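Long-range contacts in putative transcriptional regulator (Streptomyces coelicolor A3, PDB 2RA5), which probably acts as a DNA-binding transcription regulator of the GntR family, its UTRA domain holding a meso-tartaric acid in this crystal: residues Ala185-Gly190 / Met213-Phe218; Asn112-Ala117 / Asp130-Arg135; Pro105-Leu110 / Arg138-His143; Gly157-Asp162 / Ala178-His183. All blocks are in the same frame, centred on the assembly; numbering follows the deposited sequence.

Interactions 1, 2 and 3 lie on one six-stranded antiparallel sheet of the UTRA domain. Interaction 1 joins strand 184-193 to strand 209-218 at one end of the strand order. Interactions 2 and 3 use successive parts of strands 106-116 and 132-142 at the other end, their centres about 22 Å apart. The tartaric acid bridges the two sides: Arg215 reaches it from interaction 1, Arg138 and Arg140 from interaction 3, although the nearest atoms of these two contacts are about 6 Å apart. Interaction 4, between loops, touches interaction 1 through His183 and Phe218 and interaction 2 through Leu161 and Asn112; its Val159 side chain stays about 11 Å from the ligand.

Interaction 1 (Ala185-Gly190 / Met213-Phe218); sequences ARQSIG and MERTTF. With SRT (S,R meso-tartaric acid), chain B.
Gln187 and Arg215 form a non-hydrogen-bonded pair of antiparallel strands, and their side chains run side by side in the same direction on one face of the sheet. Arg215 starts with CB 3.8 Å from Arg186 O. CG, anti to the backbone N (chi1 169°), lies 4.0 Å from Gln187 CG, and CD is 3.9 Å from Gln187 NE2. The chain then bends at chi3, and the guanidinium plane stands 74° from the amide plane, so the two flat groups are not stacked. NE has a long, weak ion pair with Glu226. At the tip, NH1 donates to the tartaric acid O1 at 2.9 Å, with O1 at the guanidinium edge, and more weakly to O11 at 3.4 Å. An alanine in place of Arg215 would probably cost this carboxylate its NH1 bonds and leave Gln187 NE2 without the CG and CD beside it. Gln187 OE1 approaches selenium of selenomethionine Met213 at 3.4 Å. Two reciprocal backbone pairs, Arg186 with Thr216 and Ser188 with Glu214, fix the register; Arg186 N to Thr216 O is 2.8 Å. Beyond the pair, strand 224-232 flanks strand 209-218, helix 119-125 touches Glu214 and Thr216, and a strand of the second subunit pairs with Ala185 and Gln187 to Ile189, carrying the sheet across the interface.

Interaction 2 (Asn112-Ala117 / Asp130-Arg135); sequences NTVVPA and DSEVHR
Thr113 and Arg135 pair across two antiparallel strands at the outer side of the six-stranded UTRA sheet, strand 106-116 being outermost within the chain. Backbone hydrogen bonds set the register. Thr113 and Arg135 bond reciprocally, Arg135 N reaching Thr113 O at 2.7 Å from 39° above the carbonyl plane. Val115 and Val133 also exchange bonds, that from Val115 N being weak. Pro116 faces Glu132 in a non-hydrogen-bonded pair, a position where the missing proline N-H costs no rung. Past it, Ala117 N binds Ser131 O, and Asp130 N reaches a lone pair of Ala117 O at 2.6 Å, which closes this end.

Among apolar pairs, Val115 CG1 lies 4.3 Å from Val133 CG2. Methyl groups meet flat polar groups next. Thr113 OG1 is anti to the backbone N (chi1 -170°), leaving CG2 between N and the carbonyl carbon; from there it lies 4.0 Å above one face of the Arg135 guanidinium, offset toward the rim. Val115 CG2 meets the edge of the same group, 3.3 Å from NH2, while NE forms a salt bridge with Glu137. On the opposite sheet face Val114 CG2 lies 3.8 Å from His134 ND1.

The water-mediated contact is three-way. Asn112 ND2 is bonded to Leu161 O, and its OD1 accepts from a water at 2.6 Å; that water also donates to Thr113 O and lies in the His134 ring plane, 3.0 Å from ND1.

Interaction 3 (Pro105-Leu110 / Arg138-His143); sequences PATKVL and RLRLTH. With SRT (S,R meso-tartaric acid), chain B.
Arg140 has its CG anti to the carbonyl carbon (chi1 -73°), and further bends at chi2 (-93°) and chi3 lay its chain beside Thr107 and against Pro105. Its CD is 3.6 Å from Pro105 CG. NH1 lies 3.2 Å from Thr107 CB, which sits at the guanidinium edge, and NH2 comes within 2.8 Å of tartaric acid O3. An alanine at Arg140 would probably leave Pro105 CG and the Thr107 side chain without this neighbour and O3 without a nearby guanidinium. Arg138, bent at chi2 and chi3, also reaches the ligand: NH2 bonds weakly to O1 at 3.3 Å, whereas the NH1 bond to O2 is modelled so short that its length is doubtful. Both arginines project from an antiparallel ladder at the border of the UTRA sheet, where Ala106 bonds reciprocally with Leu141 and Lys108 with Leu139. Lys108 N meets Leu139 O at 2.8 Å, 174° at the hydrogen. Helix 165-168 adds Leu166, which touches Arg138 and Val109.

Interaction 4 (Gly157-Asp162 / Ala178-His183); sequences GLVDLD and AGITLH
Leu158 and Val159 meet Ala178 and Ile180 without any ring, guanidinium or carboxylate taking part; the flat group at the seam is the peptide linking Leu158 to Val159. Its carbonyl O is touched by Ile180 CD1 at 3.8 Å and by Ala178 CB at 4.0 Å, both methyl groups lying on the same side of the peptide plane. The remainder is aliphatic. Leu158 and Ile180 cross at about a right angle, with Leu158 CD2 3.8 Å from Ile180 CD1. Val159 CG2 is shared between two partners: Ala178 CB at 4.0 Å and Ile180 CG1 at 4.2 Å.

The second loop begins at a Schellman motif that ends helix 171-177. Gly179 is the C-prime residue with positive phi (82°), Ile180 N bonds to Met175 O, and Gly179 N bonds to Arg176 O. The chain thus turns out of the helix and presents the side chains of Ala178 and Ile180 toward the loop that leads from strand 145-154 to helix 165-168. No hydrogen bond spans the two segments, and only 169 Å² is buried between them, evidence of a small surface contact. Val225 of strand 224-232 touches both Leu158 and Ile180, so the loop pair lies against that strand. Met175 of helix 171-177 also packs on Ile180, and farther along Thr181 OG1 is hydrogen-bonded to Asp220 N.

Interaction 1 (Ala185-Gly190 / Met213-Phe218)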
loop_
_atom_site.group_PDB
_atom_site.type_symbol
_atom_site.label_atom_id
_atom_site.label_comp_id
_atom_site.label_asym_id
_atom_site.label_seq_id
_atom_site.Cartn_x
_atom_site.Cartn_y
_atom_site.Cartn_z
ATOM N N ALA A 185 -8.865 -8.952 7.881
ATOM C CA ALA A 185 -7.543 -9.242 7.381
ATOM C C ALA A 185 -6.620 -8.200 7.933
ATOM O O ALA A 185 -7.021 -7.067 8.147
ATOM C CB ALA A 185 -7.513 -9.182 5.882
ATOM N N ARG A 186 -5.374 -8.594 8.124
ATOM C CA ARG A 186 -4.330 -7.703 8.568
ATOM C C ARG A 186 -3.370 -7.556 7.384
ATOM O O ARG A 186 -3.007 -8.555 6.767
ATOM C CB ARG A 186 -3.653 -8.325 9.786
ATOM C CG ARG A 186 -2.497 -7.553 10.333
ATOM C CD ARG A 186 -2.947 -6.247 10.923
ATOM N NE ARG A 186 -1.801 -5.610 11.545
ATOM C CZ ARG A 186 -0.898 -4.921 10.872
ATOM N NH1 ARG A 186 0.136 -4.395 11.506
ATOM N NH2 ARG A 186 -1.040 -4.761 9.562
ATOM N N GLN A 187 -3.005 -6.322 7.029
ATOM C CA GLN A 187 -2.137 -6.101 5.862
ATOM C C GLN A 187 -0.973 -5.147 6.094
ATOM O O GLN A 187 -1.105 -4.127 6.758
ATOM C CB GLN A 187 -2.932 -5.567 4.667
ATOM C CG GLN A 187 -3.988 -6.476 4.126
ATOM C CD GLN A 187 -4.300 -6.153 2.686
ATOM O OE1 GLN A 187 -3.577 -5.387 2.050
ATOM N NE2 GLN A 187 -5.375 -6.734 2.158
ATOM N N SER A 188 0.166 -5.472 5.504
ATOM C CA SER A 188 1.302 -4.566 5.497
ATOM C C SER A 188 1.799 -4.453 4.071
ATOM O O SER A 188 1.985 -5.453 3.367
ATOM C CB SER A 188 2.417 -5.082 6.394
ATOM O OG SER A 188 2.556 -6.467 6.210
ATOM N N ILE A 189 2.008 -3.229 3.624
ATOM C CA ILE A 189 2.487 -3.067 2.268
ATOM C C ILE A 189 3.858 -2.431 2.322
ATOM O O ILE A 189 4.081 -1.486 3.087
ATOM C CB ILE A 189 1.466 -2.309 1.384
ATOM C CG1 ILE A 189 0.187 -3.157 1.278
ATOM C CG2 ILE A 189 2.053 -2.057 0.009
ATOM C CD1 ILE A 189 -1.044 -2.446 0.771
ATOM N N GLY A 190 4.788 -3.001 1.559
ATOM C CA GLY A 190 6.169 -2.544 1.545
ATOM C C GLY A 190 6.845 -2.677 0.190
ATOM O O GLY A 190 6.203 -2.965 -0.831
HETATM N N MSE A 213 3.540 -7.266 -0.429
HETATM C CA MSE A 213 2.511 -7.221 0.580
HETATM C C MSE A 213 2.330 -8.548 1.342
HETATM O O MSE A 213 2.507 -9.652 0.807
HETATM C CB MSE A 213 1.225 -6.699 -0.037
HETATM C CG MSE A 213 0.235 -7.733 -0.441
HETATM SE SE MSE A 213 -1.324 -7.605 0.702
HETATM C CE MSE A 213 -2.574 -8.601 -0.422
ATOM N N GLU A 214 2.035 -8.420 2.625
ATOM C CA GLU A 214 1.767 -9.575 3.470
ATOM C C GLU A 214 0.385 -9.410 4.065
ATOM O O GLU A 214 0.013 -8.318 4.486
ATOM C CB GLU A 214 2.804 -9.695 4.583
ATOM C CG GLU A 214 4.126 -10.313 4.169
ATOM C CD GLU A 214 5.137 -10.299 5.304
ATOM O OE1 GLU A 214 4.715 -10.337 6.482
ATOM O OE2 GLU A 214 6.351 -10.233 5.023
ATOM N N ARG A 215 -0.383 -10.491 4.082
ATOM C CA ARG A 215 -1.742 -10.417 4.574
ATOM C C ARG A 215 -2.104 -11.651 5.404
ATOM O O ARG A 215 -1.750 -12.773 5.037
ATOM C CB ARG A 215 -2.686 -10.263 3.378
ATOM C CG ARG A 215 -4.160 -10.418 3.674
ATOM C CD ARG A 215 -4.942 -10.573 2.383
ATOM N NE ARG A 215 -4.607 -11.793 1.629
ATOM C CZ ARG A 215 -4.875 -11.967 0.334
ATOM N NH1 ARG A 215 -4.545 -13.103 -0.281
ATOM N NH2 ARG A 215 -5.471 -11.003 -0.361
ATOM N N THR A 216 -2.799 -11.453 6.524
ATOM C CA THR A 216 -3.426 -12.588 7.199
ATOM C C THR A 216 -4.926 -12.410 7.230
ATOM O O THR A 216 -5.420 -11.385 7.673
ATOM C CB THR A 216 -2.973 -12.776 8.660
ATOM O OG1 THR A 216 -1.551 -12.731 8.750
ATOM C CG2 THR A 216 -3.470 -14.131 9.205
ATOM N N THR A 217 -5.654 -13.443 6.835
ATOM C CA THR A 217 -7.108 -13.368 6.824
ATOM C C THR A 217 -7.752 -14.251 7.901
ATOM O O THR A 217 -7.417 -15.423 8.035
ATOM C CB THR A 217 -7.654 -13.770 5.444
ATOM O OG1 THR A 217 -6.982 -13.015 4.431
ATOM C CG2 THR A 217 -9.163 -13.527 5.363
ATOM N N PHE A 218 -8.699 -13.681 8.639
ATOM C CA PHE A 218 -9.393 -14.388 9.709
ATOM C C PHE A 218 -10.875 -14.603 9.429
ATOM O O PHE A 218 -11.496 -13.835 8.690
ATOM C CB PHE A 218 -9.239 -13.629 11.018
ATOM C CG PHE A 218 -7.833 -13.241 11.319
ATOM C CD1 PHE A 218 -7.249 -12.149 10.669
ATOM C CD2 PHE A 218 -7.080 -13.963 12.241
ATOM C CE1 PHE A 218 -5.932 -11.784 10.933
ATOM C CE2 PHE A 218 -5.761 -13.599 12.522
ATOM C CZ PHE A 218 -5.186 -12.510 11.877
HETATM O O1 SRT B . -5.026 -14.278 -2.838
HETATM O O11 SRT B . -4.750 -12.203 -3.586
HETATM C C1 SRT B . -5.304 -13.344 -3.644
HETATM C C2 SRT B . -6.309 -13.610 -4.749
HETATM O O2 SRT B . -6.866 -14.921 -4.602
HETATM C C3 SRT B . -7.396 -12.517 -4.824
HETATM O O3 SRT B . -8.021 -12.455 -6.114
HETATM C C4 SRT B . -8.475 -12.751 -3.814
HETATM O O4 SRT B . -9.512 -13.409 -4.131
HETATM O O41 SRT B . -8.254 -12.252 -2.691
#

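Interaction 2 (Asn112-Ala117 / Asp130-Arg135)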
loop_
_atom_site.group_PDB
_atom_site.type_symbol
_atom_site.label_atom_id
_atom_site.label_comp_id
_atom_site.label_asym_id
_atom_site.label_seq_id
_atom_site.Cartn_x
_atom_site.Cartn_y
_atom_site.Cartn_z
ATOM N N ASN A 112 1.462 -26.362 -5.609
ATOM C CA ASN A 112 0.374 -26.786 -4.737
ATOM C C ASN A 112 0.838 -27.946 -3.813
ATOM O O ASN A 112 0.807 -29.119 -4.164
ATOM C CB ASN A 112 -0.832 -27.152 -5.594
ATOM C CG ASN A 112 -2.082 -27.350 -4.792
ATOM O OD1 ASN A 112 -2.056 -27.427 -3.563
ATOM N ND2 ASN A 112 -3.198 -27.449 -5.487
ATOM N N THR A 113 1.297 -27.604 -2.625
ATOM C CA THR A 113 1.922 -28.596 -1.783
ATOM C C THR A 113 1.568 -28.511 -0.272
ATOM O O THR A 113 0.812 -27.653 0.195
ATOM C CB THR A 113 3.466 -28.585 -2.027
ATOM O OG1 THR A 113 4.092 -29.705 -1.379
ATOM C CG2 THR A 113 4.103 -27.271 -1.582
ATOM N N VAL A 114 2.104 -29.460 0.473
ATOM C CA VAL A 114 1.934 -29.520 1.914
ATOM C C VAL A 114 3.330 -29.484 2.519
ATOM O O VAL A 114 4.273 -30.077 1.985
ATOM C CB VAL A 114 1.169 -30.781 2.351
ATOM C CG1 VAL A 114 1.220 -30.909 3.810
ATOM C CG2 VAL A 114 -0.292 -30.725 1.915
ATOM N N VAL A 115 3.454 -28.803 3.651
ATOM C CA VAL A 115 4.735 -28.253 4.066
ATOM C C VAL A 115 4.704 -28.051 5.589
ATOM O O VAL A 115 3.638 -27.828 6.157
ATOM C CB VAL A 115 4.959 -26.912 3.284
ATOM C CG1 VAL A 115 5.461 -25.824 4.157
ATOM C CG2 VAL A 115 5.846 -27.132 2.057
ATOM N N PRO A 116 5.855 -28.173 6.264
ATOM C CA PRO A 116 5.861 -27.908 7.712
ATOM C C PRO A 116 5.961 -26.422 8.003
ATOM O O PRO A 116 6.770 -25.765 7.365
ATOM C CB PRO A 116 7.137 -28.621 8.186
ATOM C CG PRO A 116 8.005 -28.688 6.943
ATOM C CD PRO A 116 7.032 -28.959 5.846
ATOM N N ALA A 117 5.183 -25.899 8.950
ATOM C CA ALA A 117 5.227 -24.464 9.236
ATOM C C ALA A 117 6.557 -24.006 9.859
ATOM O O ALA A 117 7.036 -24.590 10.820
ATOM C CB ALA A 117 4.060 -24.058 10.108
ATOM N N ASP A 130 6.348 -26.426 12.510
ATOM C CA ASP A 130 6.431 -27.737 11.867
ATOM C C ASP A 130 5.083 -28.450 11.731
ATOM O O ASP A 130 5.033 -29.563 11.222
ATOM C CB ASP A 130 7.453 -28.679 12.546
ATOM C CG ASP A 130 8.786 -27.992 12.868
ATOM O OD1 ASP A 130 9.472 -27.536 11.934
ATOM O OD2 ASP A 130 9.163 -27.918 14.059
ATOM N N SER A 131 3.990 -27.854 12.190
ATOM C CA SER A 131 2.693 -28.467 11.887
ATOM C C SER A 131 2.474 -28.286 10.377
ATOM O O SER A 131 3.123 -27.444 9.736
ATOM C CB SER A 131 1.559 -27.859 12.729
ATOM O OG SER A 131 1.281 -26.514 12.379
ATOM N N GLU A 132 1.586 -29.070 9.790
ATOM C CA GLU A 132 1.493 -29.072 8.347
ATOM C C GLU A 132 0.509 -28.020 7.851
ATOM O O GLU A 132 -0.567 -27.847 8.413
ATOM C CB GLU A 132 1.122 -30.455 7.845
ATOM C CG GLU A 132 2.012 -31.008 6.711
ATOM C CD GLU A 132 1.612 -32.433 6.254
ATOM O OE1 GLU A 132 0.392 -32.737 6.197
ATOM O OE2 GLU A 132 2.514 -33.263 5.982
ATOM N N VAL A 133 0.910 -27.290 6.812
ATOM C CA VAL A 133 0.042 -26.303 6.206
ATOM C C VAL A 133 0.102 -26.489 4.699
ATOM O O VAL A 133 1.002 -27.153 4.178
ATOM C CB VAL A 133 0.433 -24.864 6.619
ATOM C CG1 VAL A 133 0.249 -24.681 8.142
ATOM C CG2 VAL A 133 1.855 -24.577 6.215
ATOM N N HIS A 134 -0.876 -25.928 4.004
ATOM C CA HIS A 134 -0.884 -25.973 2.560
ATOM C C HIS A 134 -0.082 -24.814 2.014
ATOM O O HIS A 134 -0.282 -23.683 2.430
ATOM C CB HIS A 134 -2.319 -25.883 2.046
ATOM C CG HIS A 134 -3.171 -27.074 2.412
ATOM N ND1 HIS A 134 -3.187 -28.221 1.649
ATOM C CD2 HIS A 134 -4.015 -27.270 3.440
ATOM C CE1 HIS A 134 -4.027 -29.087 2.211
ATOM N NE2 HIS A 134 -4.538 -28.550 3.283
ATOM N N ARG A 135 0.829 -25.089 1.086
ATOM C CA ARG A 135 1.487 -24.007 0.354
ATOM C C ARG A 135 1.085 -23.933 -1.131
ATOM O O ARG A 135 1.339 -24.852 -1.919
ATOM C CB ARG A 135 3.015 -24.062 0.486
ATOM C CG ARG A 135 3.718 -22.891 -0.228
ATOM C CD ARG A 135 5.196 -22.794 0.068
ATOM N NE ARG A 135 6.001 -23.121 -1.100
ATOM C CZ ARG A 135 6.841 -24.147 -1.173
ATOM N NH1 ARG A 135 7.535 -24.362 -2.282
ATOM N NH2 ARG A 135 6.996 -24.951 -0.131
HETATM O O HOH W 1 -1.880 -27.588 -0.999
#

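Interaction 3 (Pro105-Leu110 / Arg138-His143)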
loop_
_atom_site.group_PDB
_atom_site.type_symbol
_atom_site.label_atom_id
_atom_site.label_comp_id
_atom_site.label_asym_id
_atom_site.label_seq_id
_atom_site.Cartn_x
_atom_site.Cartn_y
_atom_site.Cartn_z
ATOM N N PRO A 105 -7.034 -10.516 -14.143
ATOM C CA PRO A 105 -5.890 -11.031 -14.865
ATOM C C PRO A 105 -6.023 -12.550 -15.113
ATOM O O PRO A 105 -7.049 -13.148 -14.795
ATOM C CB PRO A 105 -4.826 -10.898 -13.781
ATOM C CG PRO A 105 -5.727 -11.083 -12.388
ATOM C CD PRO A 105 -7.158 -11.261 -12.900
ATOM N N ALA A 106 -4.968 -13.184 -15.623
ATOM C CA ALA A 106 -4.944 -14.646 -15.741
ATOM C C ALA A 106 -4.022 -15.284 -14.706
ATOM O O ALA A 106 -2.933 -14.778 -14.407
ATOM C CB ALA A 106 -4.535 -15.076 -17.137
ATOM N N THR A 107 -4.453 -16.412 -14.165
ATOM C CA THR A 107 -3.702 -17.039 -13.083
ATOM C C THR A 107 -3.135 -18.410 -13.464
ATOM O O THR A 107 -3.839 -19.245 -14.039
ATOM C CB THR A 107 -4.572 -17.146 -11.805
ATOM O OG1 THR A 107 -3.978 -18.066 -10.876
ATOM C CG2 THR A 107 -5.968 -17.624 -12.156
ATOM N N LYS A 108 -1.858 -18.628 -13.156
ATOM C CA LYS A 108 -1.230 -19.938 -13.348
ATOM C C LYS A 108 -0.593 -20.504 -12.071
ATOM O O LYS A 108 0.332 -19.918 -11.508
ATOM C CB LYS A 108 -0.189 -19.869 -14.463
ATOM C CG LYS A 108 -0.808 -19.693 -15.837
ATOM C CD LYS A 108 0.202 -19.932 -16.942
ATOM C CE LYS A 108 -0.431 -19.732 -18.313
ATOM N NZ LYS A 108 0.578 -19.860 -19.406
ATOM N N VAL A 109 -1.081 -21.653 -11.621
ATOM C CA VAL A 109 -0.538 -22.275 -10.419
ATOM C C VAL A 109 0.858 -22.879 -10.613
ATOM O O VAL A 109 1.055 -23.733 -11.466
ATOM C CB VAL A 109 -1.447 -23.385 -9.911
ATOM C CG1 VAL A 109 -0.872 -23.947 -8.628
ATOM C CG2 VAL A 109 -2.854 -22.865 -9.697
ATOM N N LEU A 110 1.816 -22.445 -9.802
ATOM C CA LEU A 110 3.183 -22.966 -9.865
ATOM C C LEU A 110 3.518 -23.964 -8.751
ATOM O O LEU A 110 4.425 -24.770 -8.896
ATOM C CB LEU A 110 4.197 -21.825 -9.817
ATOM C CG LEU A 110 4.058 -20.737 -10.883
ATOM C CD1 LEU A 110 5.382 -20.015 -11.055
ATOM C CD2 LEU A 110 3.621 -21.339 -12.202
ATOM N N ARG A 138 1.079 -18.953 -7.019
ATOM C CA ARG A 138 0.479 -18.554 -8.294
ATOM C C ARG A 138 1.236 -17.403 -8.953
ATOM O O ARG A 138 1.717 -16.487 -8.283
ATOM C CB ARG A 138 -0.976 -18.096 -8.150
ATOM C CG ARG A 138 -1.963 -19.105 -7.645
ATOM C CD ARG A 138 -2.557 -18.579 -6.343
ATOM N NE ARG A 138 -3.858 -17.938 -6.491
ATOM C CZ ARG A 138 -4.372 -17.100 -5.599
ATOM N NH1 ARG A 138 -5.566 -16.552 -5.796
ATOM N NH2 ARG A 138 -3.677 -16.795 -4.512
ATOM N N LEU A 139 1.321 -17.455 -10.276
ATOM C CA LEU A 139 1.728 -16.299 -11.060
ATOM C C LEU A 139 0.465 -15.679 -11.676
ATOM O O LEU A 139 -0.376 -16.386 -12.235
ATOM C CB LEU A 139 2.728 -16.716 -12.133
ATOM C CG LEU A 139 3.424 -15.645 -12.974
ATOM C CD1 LEU A 139 4.417 -14.833 -12.158
ATOM C CD2 LEU A 139 4.128 -16.299 -14.155
ATOM N N ARG A 140 0.304 -14.369 -11.513
ATOM C CA ARG A 140 -0.791 -13.644 -12.153
ATOM C C ARG A 140 -0.248 -12.880 -13.338
ATOM O O ARG A 140 0.726 -12.133 -13.218
ATOM C CB ARG A 140 -1.432 -12.658 -11.186
ATOM C CG ARG A 140 -2.270 -13.320 -10.143
ATOM C CD ARG A 140 -3.733 -13.412 -10.545
ATOM N NE ARG A 140 -4.554 -13.171 -9.359
ATOM C CZ ARG A 140 -5.428 -14.031 -8.849
ATOM N NH1 ARG A 140 -5.646 -15.199 -9.445
ATOM N NH2 ARG A 140 -6.101 -13.708 -7.750
ATOM N N LEU A 141 -0.861 -13.065 -14.496
ATOM C CA LEU A 141 -0.421 -12.290 -15.653
ATOM C C LEU A 141 -1.518 -11.414 -16.243
ATOM O O LEU A 141 -2.706 -11.758 -16.201
ATOM C CB LEU A 141 0.194 -13.183 -16.737
ATOM C CG LEU A 141 1.169 -14.266 -16.263
ATOM C CD1 LEU A 141 0.382 -15.492 -15.817
ATOM C CD2 LEU A 141 2.176 -14.637 -17.351
ATOM N N THR A 142 -1.097 -10.274 -16.778
ATOM C CA THR A 142 -1.974 -9.388 -17.534
ATOM C C THR A 142 -1.437 -9.214 -18.941
ATOM O O THR A 142 -0.293 -8.770 -19.123
ATOM C CB THR A 142 -2.069 -8.001 -16.891
ATOM O OG1 THR A 142 -0.747 -7.515 -16.589
ATOM C CG2 THR A 142 -2.926 -8.072 -15.627
ATOM N N HIS A 143 -2.265 -9.559 -19.926
ATOM C CA HIS A 143 -1.873 -9.488 -21.330
ATOM C C HIS A 143 -0.664 -10.381 -21.571
ATOM O O HIS A 143 0.245 -10.029 -22.324
ATOM C CB HIS A 143 -1.578 -8.041 -21.745
ATOM C CG HIS A 143 -2.729 -7.100 -21.523
ATOM N ND1 HIS A 143 -3.857 -7.114 -22.315
ATOM C CD2 HIS A 143 -2.918 -6.129 -20.602
ATOM C CE1 HIS A 143 -4.701 -6.181 -21.883
ATOM N NE2 HIS A 143 -4.153 -5.573 -20.849
HETATM O O1 SRT B . -5.026 -14.278 -2.838
HETATM O O11 SRT B . -4.750 -12.203 -3.586
HETATM C C1 SRT B . -5.304 -13.344 -3.644
HETATM C C2 SRT B . -6.309 -13.610 -4.749
HETATM O O2 SRT B . -6.866 -14.921 -4.602
HETATM C C3 SRT B . -7.396 -12.517 -4.824
HETATM O O3 SRT B . -8.021 -12.455 -6.114
HETATM C C4 SRT B . -8.475 -12.751 -3.814
HETATM O O4 SRT B . -9.512 -13.409 -4.131
HETATM O O41 SRT B . -8.254 -12.252 -2.691
#

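Interaction 4 (Gly157-Asp162 / Ala178-His183)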
loop_
_atom_site.group_PDB
_atom_site.type_symbol
_atom_site.label_atom_id
_atom_site.label_comp_id
_atom_site.label_asym_id
_atom_site.label_seq_id
_atom_site.Cartn_x
_atom_site.Cartn_y
_atom_site.Cartn_z
ATOM N N GLY A 157 -7.361 -28.759 6.503
ATOM C CA GLY A 157 -8.774 -29.096 6.553
ATOM C C GLY A 157 -9.713 -27.914 6.504
ATOM O O GLY A 157 -10.613 -27.775 7.330
ATOM N N LEU A 158 -9.492 -27.054 5.522
ATOM C CA LEU A 158 -10.319 -25.881 5.327
ATOM C C LEU A 158 -11.002 -26.019 3.981
ATOM O O LEU A 158 -12.225 -25.932 3.871
ATOM C CB LEU A 158 -9.451 -24.617 5.337
ATOM C CG LEU A 158 -9.174 -23.897 6.661
ATOM C CD1 LEU A 158 -8.577 -22.523 6.388
ATOM C CD2 LEU A 158 -10.442 -23.772 7.471
ATOM N N VAL A 159 -10.189 -26.261 2.958
ATOM C CA VAL A 159 -10.654 -26.261 1.579
ATOM C C VAL A 159 -9.971 -27.358 0.765
ATOM O O VAL A 159 -8.913 -27.867 1.148
ATOM C CB VAL A 159 -10.366 -24.898 0.908
ATOM C CG1 VAL A 159 -10.946 -24.843 -0.497
ATOM C CG2 VAL A 159 -10.910 -23.761 1.754
ATOM N N ASP A 160 -10.597 -27.720 -0.353
ATOM C CA ASP A 160 -9.982 -28.580 -1.353
ATOM C C ASP A 160 -9.283 -27.657 -2.335
ATOM O O ASP A 160 -9.916 -26.821 -2.985
ATOM C CB ASP A 160 -11.035 -29.421 -2.077
ATOM C CG ASP A 160 -11.992 -30.111 -1.120
ATOM O OD1 ASP A 160 -12.856 -29.421 -0.533
ATOM O OD2 ASP A 160 -11.887 -31.348 -0.963
ATOM N N LEU A 161 -7.971 -27.806 -2.439
ATOM C CA LEU A 161 -7.161 -26.793 -3.096
ATOM C C LEU A 161 -6.812 -27.137 -4.540
ATOM O O LEU A 161 -5.893 -26.554 -5.110
ATOM C CB LEU A 161 -5.888 -26.526 -2.276
ATOM C CG LEU A 161 -6.099 -26.120 -0.806
ATOM C CD1 LEU A 161 -6.301 -27.328 0.108
ATOM C CD2 LEU A 161 -4.940 -25.283 -0.303
ATOM N N ASP A 162 -7.571 -28.057 -5.134
ATOM C CA ASP A 162 -7.344 -28.503 -6.512
ATOM C C ASP A 162 -6.718 -27.439 -7.412
ATOM O O ASP A 162 -7.305 -26.376 -7.637
ATOM C CB ASP A 162 -8.656 -29.001 -7.134
ATOM C CG ASP A 162 -8.565 -29.185 -8.644
ATOM O OD1 ASP A 162 -9.432 -28.638 -9.356
ATOM O OD2 ASP A 162 -7.636 -29.874 -9.122
ATOM N N ALA A 178 -16.318 -22.941 0.036
ATOM C CA ALA A 178 -16.245 -24.066 0.957
ATOM C C ALA A 178 -16.865 -23.698 2.302
ATOM O O ALA A 178 -16.762 -24.444 3.272
ATOM C CB ALA A 178 -14.802 -24.528 1.128
ATOM N N GLY A 179 -17.502 -22.534 2.363
ATOM C CA GLY A 179 -18.213 -22.137 3.565
ATOM C C GLY A 179 -17.359 -21.540 4.669
ATOM O O GLY A 179 -17.770 -21.515 5.828
ATOM N N ILE A 180 -16.166 -21.070 4.318
ATOM C CA ILE A 180 -15.379 -20.267 5.239
ATOM C C ILE A 180 -15.951 -18.853 5.240
ATOM O O ILE A 180 -16.316 -18.312 4.194
ATOM C CB ILE A 180 -13.902 -20.169 4.820
ATOM C CG1 ILE A 180 -13.384 -21.499 4.267
ATOM C CG2 ILE A 180 -13.059 -19.685 5.984
ATOM C CD1 ILE A 180 -13.253 -22.556 5.288
ATOM N N THR A 181 -16.040 -18.266 6.422
ATOM C CA THR A 181 -16.430 -16.876 6.562
ATOM C C THR A 181 -15.159 -16.048 6.668
ATOM O O THR A 181 -14.278 -16.348 7.458
ATOM C CB THR A 181 -17.301 -16.671 7.798
ATOM O OG1 THR A 181 -16.692 -17.323 8.930
ATOM C CG2 THR A 181 -18.690 -17.257 7.540
ATOM N N LEU A 182 -15.053 -15.027 5.834
ATOM C CA LEU A 182 -13.913 -14.129 5.870
ATOM C C LEU A 182 -14.389 -12.838 6.525
ATOM O O LEU A 182 -15.262 -12.160 6.004
ATOM C CB LEU A 182 -13.394 -13.896 4.448
ATOM C CG LEU A 182 -13.122 -15.233 3.744
ATOM C CD1 LEU A 182 -12.747 -15.071 2.299
ATOM C CD2 LEU A 182 -12.034 -15.987 4.477
ATOM N N HIS A 183 -13.846 -12.522 7.688
ATOM C CA HIS A 183 -14.354 -11.404 8.460
ATOM C C HIS A 183 -13.391 -10.204 8.495
ATOM O O HIS A 183 -13.818 -9.056 8.406
ATOM C CB HIS A 183 -14.712 -11.866 9.867
ATOM C CG HIS A 183 -15.452 -10.841 10.661
ATOM N ND1 HIS A 183 -14.849 -10.105 11.674
ATOM C CD2 HIS A 183 -16.729 -10.416 10.607
ATOM C CE1 HIS A 183 -15.728 -9.286 12.195
ATOM N NE2 HIS A 183 -16.887 -9.444 11.566
#